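Local coordinates for protein putative O-methyltransferase (Klebsiella pneumoniae subsp. pneumoniae, PDB 3TFW) that probably transfers a methyl group from S-adenosylmethionine to an oxygen atom of an acceptor molecule, at residues 52-55 against 56-60; 153-156 against 157-161; 191-194 against 195-199. One frame throughout, in Å; residues are numbered along the deposited sequence.

Interaction 1. Residues 52-55 against 56-60; sequences GQFL and ALLVR
Leu58 lays its isobutyl group against one face of the Phe54 ring, four residues back on the same helix. CD1 of Leu58 reaches CE2 of Phe54 at 3.6 Å, whereas CG of Leu58 stands above the plane, displaced toward the rim of the ring. With CG anti to the backbone N (chi1 178°), the Phe54 ring is carried beside its own carbonyl carbon, along the side where Leu58 arrives. CD2 of Leu55 adds a looser contact, 4.4 Å from Leu58 CD1. Further round, the bend of Gln53 at chi2 (60°) sets OE1 3.6 Å from Ala56 CB. Beneath these side chains runs the i to i+4 ladder of helix 49-62, which packs on the central sheet of the Rossmann-like methyltransferase fold. Leu58 N bonds to Phe54 O at 2.9 Å and Val59 N to Leu55 O at 3.1 Å; the N-H groups of Ala56 and Leu57 bond to the carbonyls of Gly52 and Gln53. On the sheet side, Leu55 and Leu58 touch Ile167 of strand 165-169. The Phe54 ring also meets that of Phe219, and both Phe54 and Leu57 pack on Leu221 of the second subunit.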
ATOM      1  N   GLY A  52      -5.837  -6.646  -5.985  1.00 16.36           N
ATOM      2  CA  GLY A  52      -5.137  -7.041  -7.215  1.00 15.72           C
ATOM      3  C   GLY A  52      -4.484  -5.861  -7.924  1.00 15.47           C
ATOM      4  O   GLY A  52      -3.317  -5.931  -8.327  1.00 15.52           O
ATOM      5  N   GLN A  53      -5.232  -4.772  -8.085  1.00 14.99           N
ATOM      6  CA  GLN A  53      -4.705  -3.585  -8.748  1.00 15.33           C
ATOM      7  C   GLN A  53      -3.530  -3.000  -7.962  1.00 14.97           C
ATOM      8  O   GLN A  53      -2.565  -2.511  -8.548  1.00 15.39           O
ATOM      9  CB  GLN A  53      -5.826  -2.542  -8.963  1.00 15.53           C
ATOM     10  CG  GLN A  53      -5.426  -1.314  -9.765  1.00 16.44           C
ATOM     11  CD  GLN A  53      -4.951  -1.624 -11.157  1.00 19.27           C
ATOM     12  OE1 GLN A  53      -3.766  -1.911 -11.388  1.00 21.54           O
ATOM     13  NE2 GLN A  53      -5.859  -1.518 -12.111  1.00 17.10           N
ATOM     14  N   PHE A  54      -3.627  -3.053  -6.637  1.00 15.04           N
ATOM     15  CA  PHE A  54      -2.530  -2.639  -5.753  1.00 15.47           C
ATOM     16  C   PHE A  54      -1.252  -3.456  -6.043  1.00 15.55           C
ATOM     17  O   PHE A  54      -0.176  -2.884  -6.238  1.00 14.32           O
ATOM     18  CB  PHE A  54      -2.966  -2.777  -4.286  1.00 15.83           C
ATOM     19  CG  PHE A  54      -1.892  -2.420  -3.287  1.00 18.11           C
ATOM     20  CD1 PHE A  54      -1.460  -1.108  -3.139  1.00 22.16           C
ATOM     21  CD2 PHE A  54      -1.316  -3.406  -2.491  1.00 20.70           C
ATOM     22  CE1 PHE A  54      -0.457  -0.784  -2.202  1.00 23.62           C
ATOM     23  CE2 PHE A  54      -0.320  -3.089  -1.557  1.00 21.63           C
ATOM     24  CZ  PHE A  54       0.105  -1.781  -1.418  1.00 22.84           C
ATOM     25  N   LEU A  55      -1.386  -4.779  -6.113  1.00 15.42           N
ATOM     26  CA  LEU A  55      -0.250  -5.648  -6.457  1.00 15.70           C
ATOM     27  C   LEU A  55       0.332  -5.299  -7.819  1.00 15.94           C
ATOM     28  O   LEU A  55       1.546  -5.284  -7.989  1.00 15.90           O
ATOM     29  CB  LEU A  55      -0.619  -7.144  -6.398  1.00 15.83           C
ATOM     30  CG  LEU A  55      -1.032  -7.731  -5.041  1.00 17.05           C
ATOM     31  CD1 LEU A  55      -1.506  -9.174  -5.189  1.00 18.05           C
ATOM     32  CD2 LEU A  55       0.099  -7.630  -4.009  1.00 19.25           C
ATOM     33  N   ALA A  56      -0.546  -5.018  -8.785  1.00 15.62           N
ATOM     34  CA  ALA A  56      -0.113  -4.629 -10.115  1.00 15.68           C
ATOM     35  C   ALA A  56       0.688  -3.339 -10.034  1.00 15.32           C
ATOM     36  O   ALA A  56       1.726  -3.225 -10.673  1.00 15.13           O
ATOM     37  CB  ALA A  56      -1.321  -4.485 -11.078  1.00 15.87           C
ATOM     38  N   LEU A  57       0.241  -2.389  -9.214  1.00 15.64           N
ATOM     39  CA  LEU A  57       1.001  -1.135  -9.055  1.00 16.01           C
ATOM     40  C   LEU A  57       2.355  -1.355  -8.388  1.00 15.71           C
ATOM     41  O   LEU A  57       3.327  -0.720  -8.755  1.00 16.01           O
ATOM     42  CB  LEU A  57       0.184  -0.042  -8.342  1.00 16.47           C
ATOM     43  CG  LEU A  57      -1.044   0.453  -9.127  1.00 17.91           C
ATOM     44  CD1 LEU A  57      -1.631   1.711  -8.512  1.00 20.76           C
ATOM     45  CD2 LEU A  57      -0.714   0.688 -10.600  1.00 19.76           C
ATOM     46  N   LEU A  58       2.423  -2.296  -7.450  1.00 15.91           N
ATOM     47  CA  LEU A  58       3.705  -2.690  -6.857  1.00 16.08           C
ATOM     48  C   LEU A  58       4.696  -3.253  -7.883  1.00 16.34           C
ATOM     49  O   LEU A  58       5.903  -2.987  -7.805  1.00 16.55           O
ATOM     50  CB  LEU A  58       3.492  -3.674  -5.702  1.00 16.55           C
ATOM     51  CG  LEU A  58       2.713  -3.094  -4.521  1.00 16.79           C
ATOM     52  CD1 LEU A  58       2.619  -4.122  -3.418  1.00 18.65           C
ATOM     53  CD2 LEU A  58       3.376  -1.811  -4.000  1.00 17.04           C
ATOM     54  N   VAL A  59       4.195  -4.008  -8.857  1.00 16.15           N
ATOM     55  CA  VAL A  59       5.045  -4.475  -9.958  1.00 16.27           C
ATOM     56  C   VAL A  59       5.605  -3.283 -10.745  1.00 16.89           C
ATOM     57  O   VAL A  59       6.802  -3.222 -11.021  1.00 16.73           O
ATOM     58  CB  VAL A  59       4.295  -5.458 -10.902  1.00 16.40           C
ATOM     59  CG1 VAL A  59       5.203  -5.921 -12.030  1.00 15.46           C
ATOM     60  CG2 VAL A  59       3.783  -6.663 -10.111  1.00 16.29           C
ATOM     61  N   ARG A  60       4.744  -2.329 -11.082  1.00 17.17           N
ATOM     62  CA  ARG A  60       5.190  -1.120 -11.780  1.00 18.73           C
ATOM     63  C   ARG A  60       6.203  -0.311 -10.980  1.00 19.25           C
ATOM     64  O   ARG A  60       7.180   0.183 -11.546  1.00 19.15           O
ATOM     65  CB  ARG A  60       4.007  -0.225 -12.150  1.00 18.72           C
ATOM     66  CG  ARG A  60       3.076  -0.845 -13.150  1.00 20.01           C
ATOM     67  CD  ARG A  60       2.120   0.189 -13.681  1.00 21.67           C
ATOM     68  NE  ARG A  60       1.044  -0.469 -14.403  1.00 23.32           N
ATOM     69  CZ  ARG A  60       0.073   0.160 -15.051  1.00 24.48           C
ATOM     70  NH1 ARG A  60       0.035   1.484 -15.078  1.00 25.07           N
ATOM     71  NH2 ARG A  60      -0.860  -0.546 -15.675  1.00 23.98           N
TER

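Interaction 2. Residues 153-156 against 157-161; sequences LRWA and LRYSR
Trp155 and Tyr159, one turn apart, run alongside each other where helix 149-158 ends in the beta-alpha-beta unit that links strand 139-142 to strand 165-169. Among the apolar contacts theirs is the tightest: CE2 of Tyr159 comes to the edge of the indole, near its plane, 3.5 Å from Trp155 CE3. In both residues CG lies beside the backbone N, which lets the two side chains leave the backbone on the same course (chi1 -78° for Trp155 and -66° for Tyr159). CG of Arg158 also approaches Trp155 CE3, at 4.2 Å, and Leu153 CG meets Leu157 CD1 at 4.3 Å. Outside this turn the indole rests on Leu125 and Leu128 of helix 124-129, while Leu153 packs on Phe193 and Met197 of helix 185-199.

The backbone bonds record the end of the helix. Leu157 N to Leu153 O and Arg158 N to Arg154 O follow the regular i to i+4 pattern, and Tyr159 N still reaches Trp155 O at 3.0 Å. The backbone angles of Tyr159 are nevertheless no longer helical, and its N makes a second, weak bond to Ala156 O.

Side-chain hydroxyls make the remaining hydrogen bonds. The phenol OH of Tyr159, at the far end of the ring, is bonded to Gly132 O. Ser160 OG takes over as the main donor to the next carbonyl of the helix, giving a short bond of 2.6 Å to Ala156 O and approaching from above the carbonyl plane, 42° out of it.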
ATOM      1  N   LEU A 153       9.918 -16.617   4.614  1.00 14.11           N
ATOM      2  CA  LEU A 153      10.667 -15.365   4.769  1.00 14.79           C
ATOM      3  C   LEU A 153      12.181 -15.570   4.638  1.00 14.96           C
ATOM      4  O   LEU A 153      12.879 -14.756   4.021  1.00 14.06           O
ATOM      5  CB  LEU A 153      10.329 -14.673   6.101  1.00 14.61           C
ATOM      6  CG  LEU A 153      10.881 -13.246   6.322  1.00 15.89           C
ATOM      7  CD1 LEU A 153      10.615 -12.294   5.134  1.00 15.07           C
ATOM      8  CD2 LEU A 153      10.300 -12.650   7.599  1.00 16.79           C
ATOM      9  N   ARG A 154      12.684 -16.654   5.225  1.00 15.20           N
ATOM     10  CA  ARG A 154      14.109 -16.982   5.125  1.00 15.51           C
ATOM     11  C   ARG A 154      14.537 -17.168   3.666  1.00 14.83           C
ATOM     12  O   ARG A 154      15.531 -16.582   3.231  1.00 14.58           O
ATOM     13  CB  ARG A 154      14.447 -18.219   5.966  1.00 15.87           C
ATOM     14  CG  ARG A 154      15.899 -18.682   5.817  1.00 18.32           C
ATOM     15  CD  ARG A 154      16.224 -19.857   6.741  1.00 20.59           C
ATOM     16  NE  ARG A 154      15.602 -21.096   6.292  1.00 20.19           N
ATOM     17  CZ  ARG A 154      14.533 -21.629   6.869  1.00 20.58           C
ATOM     18  NH1 ARG A 154      13.983 -21.036   7.922  1.00 21.76           N
ATOM     19  NH2 ARG A 154      14.013 -22.751   6.404  1.00 21.45           N
ATOM     20  N   TRP A 155      13.769 -17.956   2.914  1.00 14.37           N
ATOM     21  CA  TRP A 155      14.017 -18.155   1.478  1.00 14.09           C
ATOM     22  C   TRP A 155      13.837 -16.866   0.668  1.00 13.74           C
ATOM     23  O   TRP A 155      14.602 -16.601  -0.269  1.00 13.95           O
ATOM     24  CB  TRP A 155      13.127 -19.280   0.930  1.00 13.87           C
ATOM     25  CG  TRP A 155      13.644 -20.625   1.288  1.00 15.31           C
ATOM     26  CD1 TRP A 155      13.073 -21.532   2.145  1.00 15.34           C
ATOM     27  CD2 TRP A 155      14.854 -21.221   0.817  1.00 16.08           C
ATOM     28  NE1 TRP A 155      13.857 -22.662   2.223  1.00 16.25           N
ATOM     29  CE2 TRP A 155      14.956 -22.499   1.423  1.00 17.55           C
ATOM     30  CE3 TRP A 155      15.859 -20.806  -0.065  1.00 17.62           C
ATOM     31  CZ2 TRP A 155      16.029 -23.367   1.176  1.00 18.53           C
ATOM     32  CZ3 TRP A 155      16.932 -21.667  -0.313  1.00 17.90           C
ATOM     33  CH2 TRP A 155      17.005 -22.939   0.308  1.00 19.04           C
ATOM     34  N   ALA A 156      12.839 -16.060   1.035  1.00 13.29           N
ATOM     35  CA  ALA A 156      12.609 -14.760   0.378  1.00 13.42           C
ATOM     36  C   ALA A 156      13.862 -13.898   0.521  1.00 13.81           C
ATOM     37  O   ALA A 156      14.324 -13.294  -0.448  1.00 13.83           O
ATOM     38  CB  ALA A 156      11.377 -14.019   0.990  1.00 12.76           C
ATOM     39  N   LEU A 157      14.431 -13.886   1.723  1.00 14.38           N
ATOM     40  CA  LEU A 157      15.616 -13.069   1.986  1.00 15.48           C
ATOM     41  C   LEU A 157      16.820 -13.573   1.199  1.00 15.46           C
ATOM     42  O   LEU A 157      17.603 -12.780   0.676  1.00 15.53           O
ATOM     43  CB  LEU A 157      15.913 -12.995   3.487  1.00 15.53           C
ATOM     44  CG  LEU A 157      15.113 -11.939   4.248  1.00 17.75           C
ATOM     45  CD1 LEU A 157      15.048 -12.279   5.751  1.00 18.97           C
ATOM     46  CD2 LEU A 157      15.660 -10.522   4.017  1.00 17.44           C
ATOM     47  N   ARG A 158      16.946 -14.891   1.110  1.00 15.80           N
ATOM     48  CA  ARG A 158      18.008 -15.511   0.336  1.00 16.22           C
ATOM     49  C   ARG A 158      17.945 -15.083  -1.130  1.00 15.75           C
ATOM     50  O   ARG A 158      18.978 -14.815  -1.737  1.00 15.91           O
ATOM     51  CB  ARG A 158      17.956 -17.033   0.478  1.00 16.65           C
ATOM     52  CG  ARG A 158      18.710 -17.832  -0.606  1.00 20.89           C
ATOM     53  CD  ARG A 158      20.235 -17.667  -0.516  1.00 26.88           C
ATOM     54  NE  ARG A 158      20.923 -18.486  -1.522  1.00 29.74           N
ATOM     55  CZ  ARG A 158      21.140 -18.125  -2.788  1.00 30.72           C
ATOM     56  NH1 ARG A 158      20.725 -16.946  -3.243  1.00 31.34           N
ATOM     57  NH2 ARG A 158      21.768 -18.958  -3.611  1.00 30.50           N
ATOM     58  N   TYR A 159      16.741 -14.988  -1.686  1.00 14.88           N
ATOM     59  CA  TYR A 159      16.576 -14.617  -3.088  1.00 15.05           C
ATOM     60  C   TYR A 159      16.092 -13.184  -3.287  1.00 15.47           C
ATOM     61  O   TYR A 159      15.240 -12.921  -4.143  1.00 14.74           O
ATOM     62  CB  TYR A 159      15.697 -15.648  -3.816  1.00 14.98           C
ATOM     63  CG  TYR A 159      16.390 -17.008  -3.907  1.00 15.77           C
ATOM     64  CD1 TYR A 159      17.462 -17.211  -4.781  1.00 16.66           C
ATOM     65  CD2 TYR A 159      15.984 -18.074  -3.111  1.00 17.15           C
ATOM     66  CE1 TYR A 159      18.109 -18.444  -4.863  1.00 17.10           C
ATOM     67  CE2 TYR A 159      16.627 -19.313  -3.184  1.00 17.15           C
ATOM     68  CZ  TYR A 159      17.688 -19.485  -4.062  1.00 18.06           C
ATOM     69  OH  TYR A 159      18.333 -20.702  -4.137  1.00 19.90           O
ATOM     70  N   SER A 160      16.675 -12.270  -2.508  1.00 15.90           N
ATOM     71  CA  SER A 160      16.373 -10.837  -2.574  1.00 17.17           C
ATOM     72  C   SER A 160      17.612 -10.043  -2.969  1.00 17.66           C
ATOM     73  O   SER A 160      18.733 -10.553  -2.878  1.00 18.66           O
ATOM     74  CB  SER A 160      15.902 -10.334  -1.206  1.00 16.53           C
ATOM     75  OG  SER A 160      14.589 -10.793  -0.937  1.00 21.13           O
ATOM     76  N   ARG A 161      17.388  -8.805  -3.402  1.00 18.22           N
ATOM     77  CA  ARG A 161      18.441  -7.816  -3.646  1.00 18.54           C
ATOM     78  C   ARG A 161      18.031  -6.524  -2.925  1.00 18.33           C
ATOM     79  O   ARG A 161      16.867  -6.388  -2.500  1.00 17.13           O
ATOM     80  CB  ARG A 161      18.652  -7.584  -5.159  1.00 19.09           C
ATOM     81  CG  ARG A 161      17.377  -7.397  -6.007  1.00 19.98           C
ATOM     82  CD  ARG A 161      17.001  -5.942  -6.171  1.00 22.12           C
ATOM     83  NE  ARG A 161      15.938  -5.713  -7.160  1.00 23.69           N
ATOM     84  CZ  ARG A 161      15.269  -4.564  -7.274  1.00 25.72           C
ATOM     85  NH1 ARG A 161      15.557  -3.546  -6.471  1.00 25.53           N
ATOM     86  NH2 ARG A 161      14.314  -4.422  -8.186  1.00 26.13           N
TER

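Interaction 3. Residues 191-194 against 195-199; sequences RQFI and EMMGA
The last turns of helix 185-199, which leads into the antiparallel edge of the sheet, bring Phe193 and Met197 together in a Met-aromatic contact. Met197 is a selenomethionine whose SE lies 5.3 Å from the centroid of the Phe193 ring, in an oblique position. The closest touch is made by its methyl: CE comes 3.4 Å from CZ of Phe193. Both side chains start with CG anti to the backbone N and run alongside one another. The Met197 chain then bends at its last torsion (chi3 -59°), turning CE back to the far end of the ring.

The pair faces the sheet, and Met197 also reaches Leu23 of the second subunit. Met197 touches Leu203 and Ala205 of strand 203-211 and Ala222 of strand 217-224, the antiparallel strands that follow the parallel part of this Rossmann-like sheet. Phe193 touches Thr220 and Leu153.

Elsewhere on the helix, Arg191, bent at chi3, runs alongside the extended Glu195 and forms a long salt bridge, NH2 of Arg191 to OE2 of Glu195 at 3.6 Å. The guanidinium and carboxylate planes stand 89° apart; OE2 sits off the guanidinium plane, so no N-H points at it and the pairing rests on charge. Each group has another partner: Arg191 NH1 bonds to Val177 O, and Glu195 OE2 has a weak bond with Tyr18 OH of the second subunit.

Four i to i+4 backbone bonds tie the turns together, among them Glu195 N to Arg191 O at 2.9 Å and Gly198 N to Ile194 O, also at 2.9 Å.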
ATOM      1  N   ARG A 191       2.918 -15.034  13.690  1.00 19.91           N
ATOM      2  CA  ARG A 191       3.595 -14.283  14.763  1.00 20.62           C
ATOM      3  C   ARG A 191       5.108 -14.418  14.683  1.00 20.92           C
ATOM      4  O   ARG A 191       5.828 -13.425  14.833  1.00 20.77           O
ATOM      5  CB  ARG A 191       3.082 -14.693  16.157  1.00 20.64           C
ATOM      6  CG  ARG A 191       1.640 -14.307  16.410  1.00 21.50           C
ATOM      7  CD  ARG A 191       1.153 -14.786  17.795  1.00 22.31           C
ATOM      8  NE  ARG A 191       2.066 -14.383  18.863  1.00 24.10           N
ATOM      9  CZ  ARG A 191       2.021 -13.218  19.508  1.00 24.37           C
ATOM     10  NH1 ARG A 191       1.101 -12.310  19.214  1.00 25.17           N
ATOM     11  NH2 ARG A 191       2.913 -12.963  20.452  1.00 26.87           N
ATOM     12  N   GLN A 192       5.578 -15.636  14.403  1.00 20.94           N
ATOM     13  CA  GLN A 192       6.998 -15.905  14.175  1.00 21.74           C
ATOM     14  C   GLN A 192       7.527 -15.081  12.994  1.00 21.07           C
ATOM     15  O   GLN A 192       8.614 -14.516  13.065  1.00 21.12           O
ATOM     16  CB  GLN A 192       7.216 -17.376  13.837  1.00 22.02           C
ATOM     17  CG  GLN A 192       7.489 -18.325  14.980  1.00 25.91           C
ATOM     18  CD  GLN A 192       7.984 -19.649  14.444  1.00 29.06           C
ATOM     19  OE1 GLN A 192       7.194 -20.483  13.994  1.00 31.76           O
ATOM     20  NE2 GLN A 192       9.301 -19.828  14.438  1.00 30.44           N
ATOM     21  N   PHE A 193       6.754 -15.075  11.909  1.00 20.55           N
ATOM     22  CA  PHE A 193       7.006 -14.302  10.680  1.00 20.40           C
ATOM     23  C   PHE A 193       7.159 -12.796  10.940  1.00 20.79           C
ATOM     24  O   PHE A 193       8.161 -12.186  10.552  1.00 20.19           O
ATOM     25  CB  PHE A 193       5.839 -14.583   9.727  1.00 20.01           C
ATOM     26  CG  PHE A 193       5.874 -13.825   8.432  1.00 19.54           C
ATOM     27  CD1 PHE A 193       6.719 -14.217   7.400  1.00 18.47           C
ATOM     28  CD2 PHE A 193       4.999 -12.763   8.220  1.00 18.71           C
ATOM     29  CE1 PHE A 193       6.722 -13.530   6.176  1.00 18.39           C
ATOM     30  CE2 PHE A 193       4.986 -12.078   6.999  1.00 19.00           C
ATOM     31  CZ  PHE A 193       5.857 -12.469   5.976  1.00 18.81           C
ATOM     32  N   ILE A 194       6.162 -12.205  11.597  1.00 21.08           N
ATOM     33  CA  ILE A 194       6.189 -10.781  11.939  1.00 22.26           C
ATOM     34  C   ILE A 194       7.376 -10.441  12.855  1.00 22.87           C
ATOM     35  O   ILE A 194       8.108  -9.478  12.610  1.00 22.64           O
ATOM     36  CB  ILE A 194       4.832 -10.318  12.543  1.00 22.21           C
ATOM     37  CG1 ILE A 194       3.772 -10.257  11.440  1.00 21.63           C
ATOM     38  CG2 ILE A 194       4.968  -8.950  13.221  1.00 22.18           C
ATOM     39  CD1 ILE A 194       2.336 -10.368  11.939  1.00 23.76           C
ATOM     40  N   GLU A 195       7.589 -11.259  13.880  1.00 23.94           N
ATOM     41  CA  GLU A 195       8.692 -11.041  14.813  1.00 25.07           C
ATOM     42  C   GLU A 195      10.073 -11.185  14.158  1.00 25.00           C
ATOM     43  O   GLU A 195      10.965 -10.383  14.421  1.00 24.78           O
ATOM     44  CB  GLU A 195       8.539 -11.944  16.038  1.00 25.85           C
ATOM     45  CG  GLU A 195       7.462 -11.399  16.993  1.00 28.98           C
ATOM     46  CD  GLU A 195       6.919 -12.428  17.969  1.00 33.26           C
ATOM     47  OE1 GLU A 195       7.491 -13.541  18.073  1.00 36.33           O
ATOM     48  OE2 GLU A 195       5.903 -12.114  18.629  1.00 34.00           O
HETATM   49  N   MSE A 196      10.226 -12.194  13.299  1.00 25.07           N
HETATM   50  CA  MSE A 196      11.439 -12.393  12.508  1.00 25.37           C
HETATM   51  C   MSE A 196      11.691 -11.156  11.645  1.00 24.17           C
HETATM   52  O   MSE A 196      12.816 -10.651  11.573  1.00 23.74           O
HETATM   53  CB  MSE A 196      11.271 -13.638  11.625  1.00 26.25           C
HETATM   54  CG  MSE A 196      12.471 -14.013  10.780  1.00 30.84           C
HETATM   55 SE   MSE A 196      12.109 -15.538   9.574  1.00 43.66          SE
HETATM   56  CE  MSE A 196      13.612 -15.272   8.368  1.00 38.91           C
HETATM   57  N   MSE A 197      10.634 -10.680  10.998  1.00 22.96           N
HETATM   58  CA  MSE A 197      10.710  -9.514  10.126  1.00 22.95           C
HETATM   59  C   MSE A 197      11.159  -8.266  10.892  1.00 22.50           C
HETATM   60  O   MSE A 197      12.043  -7.536  10.445  1.00 21.79           O
HETATM   61  CB  MSE A 197       9.354  -9.281   9.464  1.00 22.90           C
HETATM   62  CG  MSE A 197       9.261  -8.076   8.533  1.00 23.81           C
HETATM   63 SE   MSE A 197       7.563  -8.131   7.528  1.00 29.57          SE
HETATM   64  CE  MSE A 197       7.887  -9.850   6.683  1.00 28.24           C
ATOM     65  N   GLY A 198      10.556  -8.043  12.056  1.00 22.73           N
ATOM     66  CA  GLY A 198      10.892  -6.884  12.885  1.00 22.82           C
ATOM     67  C   GLY A 198      12.314  -6.874  13.419  1.00 23.16           C
ATOM     68  O   GLY A 198      12.886  -5.800  13.649  1.00 23.50           O
ATOM     69  N   ALA A 199      12.891  -8.062  13.598  1.00 23.27           N
ATOM     70  CA  ALA A 199      14.232  -8.212  14.175  1.00 22.98           C
ATOM     71  C   ALA A 199      15.334  -8.300  13.120  1.00 23.13           C
ATOM     72  O   ALA A 199      16.520  -8.364  13.455  1.00 22.44           O
ATOM     73  CB  ALA A 199      14.271  -9.422  15.074  1.00 23.83           C
TER

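Along the chain the contacts come in series, on helices 49-62, 149-158 and 185-199, all packed around one mixed sheet. Interactions 2 and 3 are neighbours, with centres about 14 Å apart, and they touch where Leu153 meets the selenomethionines Met196 and Met197. Interaction 1 stands apart from both: its centre lies about 20 Å from that of interaction 2 and about 24 Å from that of interaction 3, without touching either. Helix 49-62 packs on strands 139-142 and 165-169, the two strands that helix 149-158 connects. Interactions 1 and 3 also reach the second subunit, placing both helices at the dimer interface, whereas the segments of interaction 2 touch no other chain of the assembly.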